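Local atomic coordinates of Bcl10-interacting CARD protein (Homo sapiens, PDB entry 4FH0), a protein that plays a role in inhibiting the effects of BCL10-induced NF-kappa-B activation and associates with BCL10 through CARD-CARD interaction, its caspase recruitment domain being the part described here. Residues A[5-8]-A[9-12]; A[22-25]-A[26-30]; A[32-35]-A[36-40]; A[61-64]-A[65-69]; A[81-84]-A[85-89]. The protein carries 2 engineered substitutions. All coordinates share one frame; numbering follows the deposited sequence. Where two conformers were deposited one is given.

Contact 1 (A[5-8]-A[9-12]). With SO4 (sulfate ion), chain C.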
# COMPACT_ATOMS: atom_id res chain seq x y z
N GLN A 5 -9.12 16.07 -3.47
CA GLN A 5 -8.62 15.36 -2.29
C GLN A 5 -7.10 15.27 -2.31
O GLN A 5 -6.50 15.09 -3.37
CB GLN A 5 -9.14 13.92 -2.28
CG GLN A 5 -10.61 13.74 -2.01
CD GLN A 5 -10.99 12.27 -1.97
OE1 GLN A 5 -11.13 11.62 -3.01
NE2 GLN A 5 -11.14 11.74 -0.76
N THR A 6 -6.45 15.36 -1.15
CA THR A 6 -5.01 15.07 -1.10
C THR A 6 -4.84 13.56 -1.22
O THR A 6 -5.79 12.82 -1.01
CB THR A 6 -4.37 15.55 0.21
OG1 THR A 6 -4.81 14.73 1.29
CG2 THR A 6 -4.71 17.01 0.49
N TYR A 7 -3.65 13.08 -1.57
CA TYR A 7 -3.46 11.64 -1.59
C TYR A 7 -3.67 11.00 -0.23
O TYR A 7 -4.09 9.86 -0.18
CB TYR A 7 -2.08 11.27 -2.11
CG TYR A 7 -1.99 11.29 -3.60
CD1 TYR A 7 -2.51 10.24 -4.34
CD2 TYR A 7 -1.39 12.32 -4.27
CE1 TYR A 7 -2.45 10.21 -5.68
CE2 TYR A 7 -1.31 12.31 -5.66
CZ TYR A 7 -1.85 11.24 -6.35
OH TYR A 7 -1.79 11.17 -7.72
N CYS A 8 -3.33 11.68 0.86
CA CYS A 8 -3.59 11.21 2.23
C CYS A 8 -5.07 11.04 2.45
O CYS A 8 -5.54 10.05 3.00
CB CYS A 8 -3.07 12.20 3.28
SG CYS A 8 -1.29 12.32 3.41
N ASP A 9 -5.84 12.04 2.04
CA ASP A 9 -7.31 11.92 2.17
C ASP A 9 -7.84 10.76 1.34
O ASP A 9 -8.71 10.01 1.80
CB ASP A 9 -8.05 13.19 1.72
CG ASP A 9 -7.72 14.40 2.52
OD1 ASP A 9 -7.65 14.30 3.76
OD2 ASP A 9 -7.55 15.46 1.87
N ARG A 10 -7.31 10.59 0.14
CA ARG A 10 -7.75 9.48 -0.70
C ARG A 10 -7.46 8.16 -0.01
O ARG A 10 -8.31 7.26 0.02
CB ARG A 10 -7.06 9.54 -2.07
CG ARG A 10 -7.54 10.69 -2.92
CD ARG A 10 -6.94 10.65 -4.32
NE ARG A 10 -7.34 9.44 -5.02
CZ ARG A 10 -6.72 8.92 -6.07
NH1 ARG A 10 -5.65 9.51 -6.60
NH2 ARG A 10 -7.18 7.80 -6.58
N LEU A 11 -6.27 8.02 0.55
CA LEU A 11 -5.89 6.75 1.16
C LEU A 11 -6.78 6.44 2.36
O LEU A 11 -7.18 5.28 2.55
CB LEU A 11 -4.41 6.73 1.55
CG LEU A 11 -3.88 5.33 1.85
CD1 LEU A 11 -4.05 4.39 0.65
CD2 LEU A 11 -2.44 5.38 2.29
N VAL A 12 -7.07 7.44 3.17
CA VAL A 12 -7.99 7.24 4.29
C VAL A 12 -9.32 6.76 3.76
O VAL A 12 -9.89 5.80 4.29
CB VAL A 12 -8.15 8.54 5.11
CG1 VAL A 12 -9.39 8.48 6.02
CG2 VAL A 12 -6.89 8.81 5.90
S SO4 C . -3.69 7.68 -9.15
O1 SO4 C . -4.68 7.04 -8.27
O2 SO4 C . -3.53 9.08 -8.75
O3 SO4 C . -2.43 6.96 -9.12
O4 SO4 C . -4.19 7.64 -10.54
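Thr6 and Asp9 start helix 7-18 with a capping box. With its hydroxyl set between its own backbone N and carbonyl carbon (chi1 70°), Thr6 can take the N-H of Asp9 at 3.0 Å from N to OG1. Asp9 answers with OD2, which receives the Thr6 N-H on its anti side, 3.2 Å from N to OD2. Glu75 accepts from the N-H groups of Tyr7 and Cys8, adding to what the box does for the first turn; Cys8 is also the partner of Cys78 in a redox-active disulfide.

One turn on, Arg10 rests CB against Tyr7 O; its CG touches Thr6 O and, 3.7 Å away, Gln5 CB. CD passes Thr6 O, a bend at chi3 (62°) turns the chain alongside Tyr7, and NE bonds Ser98 OG. The guanidinium lies 37° from the tyrosine ring plane, with NH1 3.4 Å from Tyr7 CE1. NH1 then donates to two oxygens of a sulfate, reaching O2 at 3.0 Å, while NH2 donates to O1. Tyr7 OH gives its proton to the same O2 at 2.9 Å. An alanine in place of Arg10 would remove three bonds to the sulfate and is likely to leave Ser98 OG and the flank of Tyr7 without their partner.

His93 and Arg99 also bind this ion, which probably came from the crystallisation liquor. The contact thus joins a small anion site of two arginines, a histidine and a tyrosine hydroxyl to a helix start whose positive end the Asp9 carboxylate would favourably offset.

Contact 2 (A[22-25]-A[26-30]). With SO4 (sulfate ion), chain D.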
# COMPACT_ATOMS: atom_id res chain seq x y z
N GLY A 22 -9.57 -10.45 -0.11
CA GLY A 22 -9.67 -10.75 -1.52
C GLY A 22 -9.26 -9.60 -2.43
O GLY A 22 -9.03 -9.78 -3.62
N ARG A 23 -9.14 -8.40 -1.91
CA ARG A 23 -8.87 -7.26 -2.79
C ARG A 23 -7.43 -7.25 -3.31
O ARG A 23 -7.20 -7.01 -4.49
CB ARG A 23 -9.28 -5.99 -2.10
CG ARG A 23 -10.86 -5.95 -1.90
CD ARG A 23 -11.39 -5.02 -2.86
NE ARG A 23 -12.84 -5.06 -2.99
CZ ARG A 23 -13.73 -4.66 -2.09
NH1 ARG A 23 -13.37 -4.26 -0.88
NH2 ARG A 23 -15.01 -4.67 -2.43
N LEU A 24 -6.48 -7.53 -2.42
CA LEU A 24 -5.09 -7.63 -2.79
C LEU A 24 -4.57 -9.00 -2.39
O LEU A 24 -4.85 -9.50 -1.30
CB LEU A 24 -4.26 -6.54 -2.11
CG LEU A 24 -4.42 -5.15 -2.69
CD1 LEU A 24 -3.85 -4.12 -1.74
CD2 LEU A 24 -3.72 -5.08 -4.04
N SER A 25 -3.83 -9.62 -3.30
CA SER A 25 -3.17 -10.88 -3.00
C SER A 25 -1.80 -10.66 -2.39
O SER A 25 -1.22 -9.58 -2.49
CB SER A 25 -3.00 -11.70 -4.26
OG SER A 25 -2.03 -11.09 -5.10
N GLU A 26 -1.25 -11.73 -1.82
CA GLU A 26 0.09 -11.66 -1.27
C GLU A 26 1.09 -11.23 -2.34
O GLU A 26 1.96 -10.39 -2.08
CB GLU A 26 0.50 -13.00 -0.66
CG GLU A 26 1.87 -13.00 -0.02
CD GLU A 26 1.90 -12.25 1.30
OE1 GLU A 26 1.03 -12.53 2.13
OE2 GLU A 26 2.78 -11.38 1.49
N GLN A 27 0.99 -11.81 -3.53
CA GLN A 27 1.93 -11.43 -4.58
C GLN A 27 1.81 -9.97 -4.94
O GLN A 27 2.82 -9.32 -5.16
CB GLN A 27 1.76 -12.30 -5.83
CG GLN A 27 2.14 -13.76 -5.61
CD GLN A 27 3.66 -13.98 -5.46
OE1 GLN A 27 4.45 -13.05 -5.57
NE2 GLN A 27 4.06 -15.22 -5.22
N GLN A 28 0.59 -9.44 -5.02
CA GLN A 28 0.46 -8.01 -5.34
C GLN A 28 1.06 -7.15 -4.25
O GLN A 28 1.76 -6.18 -4.53
CB GLN A 28 -1.02 -7.64 -5.57
CG GLN A 28 -1.63 -8.25 -6.83
CD GLN A 28 -3.13 -8.05 -6.88
OE1 GLN A 28 -3.83 -8.30 -5.91
NE2 GLN A 28 -3.64 -7.58 -8.01
N VAL A 29 0.75 -7.47 -3.00
CA VAL A 29 1.27 -6.70 -1.89
C VAL A 29 2.80 -6.76 -1.88
O VAL A 29 3.49 -5.76 -1.63
CB VAL A 29 0.67 -7.17 -0.55
CG1 VAL A 29 1.37 -6.49 0.63
CG2 VAL A 29 -0.85 -6.89 -0.57
N ASP A 30 3.34 -7.95 -2.11
CA ASP A 30 4.79 -8.09 -2.08
C ASP A 30 5.44 -7.20 -3.13
O ASP A 30 6.47 -6.57 -2.86
CB ASP A 30 5.18 -9.55 -2.30
CG ASP A 30 4.70 -10.45 -1.19
OD1 ASP A 30 4.22 -9.94 -0.13
OD2 ASP A 30 4.80 -11.67 -1.41
S SO4 D . -14.66 -7.53 -5.08
O1 SO4 D . -15.54 -6.40 -4.80
O2 SO4 D . -13.24 -7.11 -5.01
O3 SO4 D . -14.85 -8.50 -4.01
O4 SO4 D . -14.96 -8.15 -6.37
O HOH W 1 -6.32 -9.82 -5.91
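Gln28 OE1 is gripped by the backbone N-H of Ser25 and by a water, both at 2.9 Å from OE1. The Ser25 bond is nearly straight, 170° at the hydrogen, and lies in the carbonyl plane of the amide on a lone pair. The water also donates to Arg23 O, linking the glutamine tip to the loop before helix 26-37.

With CG beside its own backbone N and the chain extended beyond it (chi2 170°), Gln28 reaches back to the loop, CG passing 3.3 Å from Ser25 OG. That hydroxyl occupies the N-cap and accepts the Gln28 N-H, 3.1 Å from N to OG, so that serine and glutamine complete a capping box. Next to these polar groups, Leu24 CB meets Val29 CG2 at 3.8 Å, and Leu24 CD2 approaches the amide oxygen with the two side chains crossing at about a right angle. Leu63 of helix 59-73 packs on both of these apolar residues.

Two residues before the N-cap, Arg23 donates from NE to O2 of a sulfate ion, probably from the crystallisation liquor, at 2.9 Å and from NH2 to O1, while NH1 reaches Met17 O. A leucine in place of Arg23 would probably leave Met17 O without this donor and the sulfate held less firmly, with Arg95 still bonded to it.

A neutral amide thus does here what a carboxylate does in many capping boxes: it satisfies the N-cap N-H, but brings no negative charge to the helix start.

Contact 3 (A[32-35]-A[36-40])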
# COMPACT_ATOMS: atom_id res chain seq x y z
N ILE A 32 4.14 -4.43 -4.45
CA ILE A 32 3.95 -3.06 -4.03
C ILE A 32 5.02 -2.66 -3.01
O ILE A 32 5.59 -1.57 -3.09
CB ILE A 32 2.53 -2.89 -3.46
CG1 ILE A 32 1.51 -2.97 -4.61
CG2 ILE A 32 2.39 -1.57 -2.74
CD1 ILE A 32 0.05 -3.13 -4.17
N ILE A 33 5.28 -3.54 -2.05
CA ILE A 33 6.29 -3.27 -1.05
C ILE A 33 7.65 -3.07 -1.71
O ILE A 33 8.40 -2.15 -1.37
CB ILE A 33 6.32 -4.38 -0.01
CG1 ILE A 33 5.12 -4.23 0.91
CG2 ILE A 33 7.62 -4.35 0.81
CD1 ILE A 33 4.81 -5.47 1.66
N LEU A 34 7.97 -3.93 -2.67
CA LEU A 34 9.23 -3.78 -3.39
C LEU A 34 9.32 -2.46 -4.14
O LEU A 34 10.35 -1.80 -4.12
CB LEU A 34 9.46 -4.95 -4.30
CG LEU A 34 9.82 -6.19 -3.49
CD1 LEU A 34 9.98 -7.36 -4.41
CD2 LEU A 34 11.08 -5.97 -2.68
N GLN A 35 8.23 -2.06 -4.76
CA GLN A 35 8.16 -0.79 -5.46
C GLN A 35 8.45 0.38 -4.50
O GLN A 35 9.11 1.34 -4.87
CB GLN A 35 6.78 -0.62 -6.06
CG GLN A 35 6.70 0.47 -7.07
CD GLN A 35 7.56 0.12 -8.27
OE1 GLN A 35 7.57 -1.02 -8.74
NE2 GLN A 35 8.29 1.08 -8.73
N LEU A 36 7.96 0.26 -3.27
CA LEU A 36 8.13 1.31 -2.28
C LEU A 36 9.50 1.23 -1.57
O LEU A 36 9.85 2.13 -0.82
CB LEU A 36 7.04 1.20 -1.24
CG LEU A 36 5.63 1.44 -1.74
CD1 LEU A 36 4.61 1.12 -0.63
CD2 LEU A 36 5.49 2.88 -2.24
N ASN A 37 10.27 0.17 -1.82
CA ASN A 37 11.56 -0.03 -1.16
C ASN A 37 12.77 0.17 -2.07
O ASN A 37 13.80 0.69 -1.62
CB ASN A 37 11.60 -1.45 -0.58
CG ASN A 37 12.99 -1.86 -0.14
OD1 ASN A 37 13.64 -2.64 -0.82
ND2 ASN A 37 13.44 -1.36 0.99
N ARG A 38 12.64 -0.19 -3.34
CA ARG A 38 13.82 -0.35 -4.19
C ARG A 38 14.23 0.87 -4.99
O ARG A 38 15.31 0.85 -5.60
CB ARG A 38 13.61 -1.51 -5.15
CG ARG A 38 13.63 -2.85 -4.49
CD ARG A 38 15.02 -3.28 -4.10
NE ARG A 38 15.81 -3.60 -5.28
CZ ARG A 38 17.02 -4.16 -5.23
NH1 ARG A 38 17.60 -4.40 -4.06
NH2 ARG A 38 17.66 -4.47 -6.34
N TYR A 39 13.51 1.89 -5.04
CA TYR A 39 13.67 3.03 -5.90
C TYR A 39 13.76 4.37 -5.13
O TYR A 39 14.23 4.41 -4.01
CB TYR A 39 12.58 2.96 -7.00
CG TYR A 39 12.53 1.63 -7.68
CD1 TYR A 39 13.53 1.20 -8.49
CD2 TYR A 39 11.55 0.77 -7.47
CE1 TYR A 39 13.51 -0.01 -9.08
CE2 TYR A 39 11.52 -0.46 -8.06
CZ TYR A 39 12.53 -0.84 -8.88
OH TYR A 39 12.55 -2.06 -9.42
N TYR A 40 13.42 5.48 -5.84
CA TYR A 40 13.50 6.80 -5.23
C TYR A 40 12.22 7.57 -5.53
O TYR A 40 11.84 7.72 -6.68
CB TYR A 40 14.71 7.58 -5.76
CG TYR A 40 14.90 8.89 -5.01
CD1 TYR A 40 15.59 8.93 -3.81
CD2 TYR A 40 14.32 10.06 -5.47
CE1 TYR A 40 15.71 10.09 -3.09
CE2 TYR A 40 14.44 11.23 -4.75
CZ TYR A 40 15.15 11.24 -3.56
OH TYR A 40 15.27 12.41 -2.85
O HOH W 2 11.09 2.92 -3.74
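Helix 26-37 loosens over its last residues, about 36-37, where the carbonyl oxygen of Leu34 accepts from both Asn37 N, at 3.0 Å, and Arg38 N, at 2.9 Å. The two donors come from different directions: Arg38 N lies nearly along the C=O axis, whereas Asn37 N stands 70° out of the carbonyl plane. Just before this, Leu36 N still bonds Ile32 O in the usual helical way.

On the buried side, Ile32 and Leu36 lie side by side and point the same way, CG2 of the isoleucine 4.1 Å from CD1 of the leucine. Ile32 also packs on Ala84 and Leu85 of helix 75-88.

Gln35 and Tyr39 form a second pair, beside helix 75-88 at the glutamine and exposed at the tyrosine. With CG anti to the backbone N (chi1 -165°) and a bend at chi2, Gln35 brings its amide to the tyrosine, NE2 standing 3.5 Å from CD2. Amide and ring are nearly parallel, 19° apart, though the nitrogen approaches obliquely. Arg38 CB lies over the centre of one ring face, and Gln35 O is at the ring edge. The amide oxygen OE1 is engaged by His88 NE2.

A water also spans the two residues, donating to Gln35 O at 2.8 Å and accepting from Tyr39 N at 2.9 Å. Asn37 ND2 meanwhile binds Leu44 O and Asn46 OD1.

As the helix ends, then, its last polar groups are served in other ways: one carbonyl takes two donors, a water joins Gln35 to Tyr39, and an asparagine ties the exit to the following loop.

Contact 4 (A[61-64]-A[65-69]). Engineered in segment 65-69: Met67 (natural residue Leu).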
# COMPACT_ATOMS: atom_id res chain seq x y z
N VAL A 61 -3.66 -7.84 8.33
CA VAL A 61 -3.05 -7.11 9.43
C VAL A 61 -1.86 -6.30 8.90
O VAL A 61 -1.73 -5.11 9.21
CB VAL A 61 -2.62 -8.07 10.56
CG1 VAL A 61 -1.68 -7.36 11.56
CG2 VAL A 61 -3.86 -8.59 11.27
N ARG A 62 -1.01 -6.94 8.09
CA ARG A 62 0.12 -6.24 7.49
C ARG A 62 -0.36 -5.08 6.62
O ARG A 62 0.22 -4.00 6.66
CB ARG A 62 0.99 -7.22 6.71
CG ARG A 62 1.80 -8.11 7.61
CD ARG A 62 2.65 -9.06 6.82
NE ARG A 62 1.92 -10.23 6.33
CZ ARG A 62 1.91 -10.68 5.08
NH1 ARG A 62 2.52 -10.01 4.11
NH2 ARG A 62 1.26 -11.80 4.80
N LEU A 63 -1.42 -5.28 5.85
CA LEU A 63 -1.92 -4.20 4.99
C LEU A 63 -2.45 -3.04 5.80
O LEU A 63 -2.21 -1.89 5.47
CB LEU A 63 -3.01 -4.68 4.05
CG LEU A 63 -2.56 -5.21 2.72
CD1 LEU A 63 -3.80 -5.75 2.02
CD2 LEU A 63 -1.90 -4.09 1.92
N CYS A 64 -3.23 -3.34 6.83
CA CYS A 64 -3.75 -2.27 7.67
C CYS A 64 -2.60 -1.50 8.30
O CYS A 64 -2.66 -0.28 8.43
CB CYS A 64 -4.67 -2.84 8.75
SG CYS A 64 -6.27 -3.47 8.15
N ASP A 65 -1.56 -2.21 8.73
CA ASP A 65 -0.41 -1.54 9.32
C ASP A 65 0.33 -0.71 8.27
O ASP A 65 0.80 0.38 8.57
CB ASP A 65 0.54 -2.55 9.98
CG ASP A 65 -0.02 -3.13 11.25
OD1 ASP A 65 -1.04 -2.61 11.76
OD2 ASP A 65 0.56 -4.12 11.73
N LEU A 66 0.40 -1.19 7.04
CA LEU A 66 1.01 -0.42 5.96
C LEU A 66 0.20 0.86 5.72
O LEU A 66 0.77 1.94 5.56
CB LEU A 66 1.12 -1.25 4.68
CG LEU A 66 1.71 -0.50 3.49
CD1 LEU A 66 3.10 0.00 3.74
CD2 LEU A 66 1.67 -1.39 2.25
N MSE A 67 -1.12 0.74 5.69
CA MSE A 67 -1.94 1.92 5.49
C MSE A 67 -1.71 2.94 6.59
O MSE A 67 -1.60 4.13 6.30
CB MSE A 67 -3.42 1.58 5.43
CG MSE A 67 -3.80 0.62 4.33
SE MSE A 67 -3.33 1.25 2.53
CE MSE A 67 -1.83 0.07 2.21
N SER A 68 -1.64 2.49 7.84
CA SER A 68 -1.39 3.40 8.94
C SER A 68 -0.04 4.07 8.79
O SER A 68 0.11 5.26 9.06
CB SER A 68 -1.45 2.67 10.27
OG SER A 68 -2.74 2.15 10.49
N HIS A 69 0.96 3.30 8.41
CA HIS A 69 2.30 3.83 8.20
C HIS A 69 2.32 4.93 7.14
O HIS A 69 2.90 5.99 7.35
CB HIS A 69 3.21 2.67 7.81
CG HIS A 69 4.61 3.08 7.51
ND1 HIS A 69 5.66 2.82 8.36
CD2 HIS A 69 5.15 3.71 6.44
CE1 HIS A 69 6.78 3.29 7.84
NE2 HIS A 69 6.50 3.85 6.68
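Leu63 and Met67 lie side by side one turn apart on helix 59-73 and point the same way. Met67, an engineered selenomethionine where the natural sequence has leucine, bends at chi2 (-58°) and again at chi3, which folds its end back toward Leu63. Its methyl CE comes to 4.2 Å from Leu63 CD2, while its CG rests 3.2 Å from Leu63 O. Beyond this pair, Met67 is packed by Leu11, Thr15 and Leu18 of helix 7-18, and Leu63 by Leu24.

Leu66 shares the same inward side less closely, its CD2 standing 4.5 Å from CD2 of Leu63. Its side chain packs on Phe52 of helix 46-52.

Val61 and Asp65 form a second side-by-side pair, on the exposed side of the helix, and again the two chains point the same way. CG1 of the valine is 3.9 Å from OD2 of the aspartate. The carboxyl carbon CG of Asp65 lies 3.3 Å from Val61 O, and the aspartate also touches Phe52.

The backbone is regular helix, with Met67 N bonded to Leu63 O at 2.9 Å and Asp65, Leu66 and Ser68 bonded in the same step of four. Arg62 departs from the others, donating to Ala57 O and Phe52 O and forming a salt bridge with Glu26.

One apolar face turned to the neighbouring helices and one polar face turned outward make this an amphipathic helix, the building unit of the six-helix bundle of the CARD in the death-fold superfamily.

Contact 5 (A[81-84]-A[85-89])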
# COMPACT_ATOMS: atom_id res chain seq x y z
N PHE A 81 2.38 5.24 -3.01
CA PHE A 81 1.58 4.04 -2.87
C PHE A 81 0.59 3.92 -4.04
O PHE A 81 0.44 2.84 -4.60
CB PHE A 81 0.82 4.02 -1.54
CG PHE A 81 -0.15 2.90 -1.46
CD1 PHE A 81 0.28 1.61 -1.18
CD2 PHE A 81 -1.49 3.12 -1.69
CE1 PHE A 81 -0.64 0.55 -1.13
CE2 PHE A 81 -2.38 2.07 -1.68
CZ PHE A 81 -1.96 0.79 -1.38
N TYR A 82 -0.10 5.00 -4.39
CA TYR A 82 -1.05 4.93 -5.49
C TYR A 82 -0.37 4.57 -6.80
O TYR A 82 -0.93 3.83 -7.61
CB TYR A 82 -1.88 6.20 -5.63
CG TYR A 82 -3.03 6.21 -4.65
CD1 TYR A 82 -2.93 6.81 -3.41
CD2 TYR A 82 -4.22 5.58 -4.95
CE1 TYR A 82 -3.98 6.78 -2.51
CE2 TYR A 82 -5.29 5.57 -4.06
CZ TYR A 82 -5.16 6.15 -2.84
OH TYR A 82 -6.21 6.11 -1.93
N ARG A 83 0.83 5.08 -7.02
CA ARG A 83 1.55 4.71 -8.22
C ARG A 83 1.89 3.22 -8.19
O ARG A 83 1.72 2.51 -9.19
CB ARG A 83 2.81 5.54 -8.41
CG ARG A 83 3.62 5.03 -9.62
CD ARG A 83 4.59 6.07 -10.12
NE ARG A 83 5.60 5.52 -11.04
CZ ARG A 83 6.76 5.01 -10.64
NH1 ARG A 83 7.06 4.96 -9.35
NH2 ARG A 83 7.63 4.55 -11.52
N ALA A 84 2.34 2.72 -7.05
CA ALA A 84 2.67 1.30 -6.92
C ALA A 84 1.45 0.42 -7.14
O ALA A 84 1.53 -0.67 -7.72
CB ALA A 84 3.30 1.03 -5.54
N LEU A 85 0.31 0.87 -6.63
CA LEU A 85 -0.94 0.15 -6.81
C LEU A 85 -1.35 0.11 -8.28
O LEU A 85 -1.81 -0.91 -8.79
CB LEU A 85 -2.04 0.81 -5.98
CG LEU A 85 -3.35 0.06 -5.84
CD1 LEU A 85 -3.22 -1.14 -4.93
CD2 LEU A 85 -4.45 1.01 -5.34
N TYR A 86 -1.19 1.22 -8.99
CA TYR A 86 -1.42 1.23 -10.43
C TYR A 86 -0.54 0.20 -11.13
O TYR A 86 -1.00 -0.58 -11.97
CB TYR A 86 -1.16 2.61 -11.05
CG TYR A 86 -1.02 2.53 -12.56
CD1 TYR A 86 -2.12 2.36 -13.36
CD2 TYR A 86 0.22 2.60 -13.16
CE1 TYR A 86 -1.99 2.25 -14.73
CE2 TYR A 86 0.37 2.50 -14.53
CZ TYR A 86 -0.74 2.32 -15.30
OH TYR A 86 -0.63 2.23 -16.67
N ILE A 87 0.74 0.18 -10.78
CA ILE A 87 1.67 -0.73 -11.46
C ILE A 87 1.32 -2.20 -11.22
O ILE A 87 1.31 -3.00 -12.17
CB ILE A 87 3.15 -0.48 -11.04
CG1 ILE A 87 3.56 0.92 -11.48
CG2 ILE A 87 4.08 -1.56 -11.61
CD1 ILE A 87 4.87 1.37 -10.89
N HIS A 88 1.06 -2.56 -9.96
CA HIS A 88 0.94 -3.97 -9.58
C HIS A 88 -0.47 -4.50 -9.32
O HIS A 88 -0.65 -5.71 -9.15
CB HIS A 88 1.83 -4.24 -8.37
CG HIS A 88 3.28 -4.01 -8.66
ND1 HIS A 88 3.96 -4.77 -9.58
CD2 HIS A 88 4.16 -3.10 -8.19
CE1 HIS A 88 5.21 -4.35 -9.66
NE2 HIS A 88 5.35 -3.33 -8.83
N ALA A 89 -1.46 -3.64 -9.28
CA ALA A 89 -2.84 -4.02 -9.06
C ALA A 89 -3.80 -3.13 -9.81
O ALA A 89 -4.65 -2.60 -9.28
CB ALA A 89 -3.20 -4.00 -7.57
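Phe81 and Leu85 provide the apolar part of this contact, CZ of the ring coming to 4.2 Å from CD1 of the leucine. The methyl approaches the ring obliquely. Phe81 also touches Leu11 and Met67, and Leu85 packs on Leu18, so both side chains belong to the interior of the bundle.

A second kind of contact sets a methyl on flat groups. Arg83 leaves the backbone opposite its own N (chi1 175°) and runs extended to NE, and its guanidinium receives Ile87 CD1 over one face, 4.1 Å from CZ. The isoleucine's other branch, CG2, lies over the centre of the His88 ring on one face. Ile87 therefore stands between a cation and an imidazole, with CG1 additionally 3.3 Å from Arg83 O.

Polar bonding is mostly backbone. Leu85 N reaches Phe81 O at 2.8 Å, and Tyr86, Ile87 and His88 repeat the same four-residue step. The last of these, His88 N to Ala84 O at 3.0 Å, lies near the helix end, and Ala89 N to Leu85 O follows it; the imidazole CD2 of His88 also lies 3.6 Å from Ala84 O. Tyr82 turns its hydroxyl to Asp14 OD2 and its ring to a cation-pi contact with Arg10.

A buried aromatic-aliphatic pair on one side and long polar or aliphatic chains on the other mark helix 75-88 as a central amphipathic helix of the antiparallel CARD bundle, set between helix 7-18 and helix 26-37.

Each contact joins neighbouring turns of a single helix or its cap, so none closes a long loop; along the chain the five follow in series, without nesting or crossing. Contact 1 begins helix 7-18, contacts 2 and 3 begin and end helix 26-37, and contacts 4 and 5 lie in helices 59-73 and 75-88. What unites them is the interior. Met67 of contact 4 meets Leu11 of contact 1 and Phe81 of contact 5, and Leu85 meets Leu24 and Ile32. A Glu26-Arg62 salt bridge ties contact 2 to contact 4. Contacts 1 and 2, about 21 Å apart between centres, lie on opposite sides of the chain's centre.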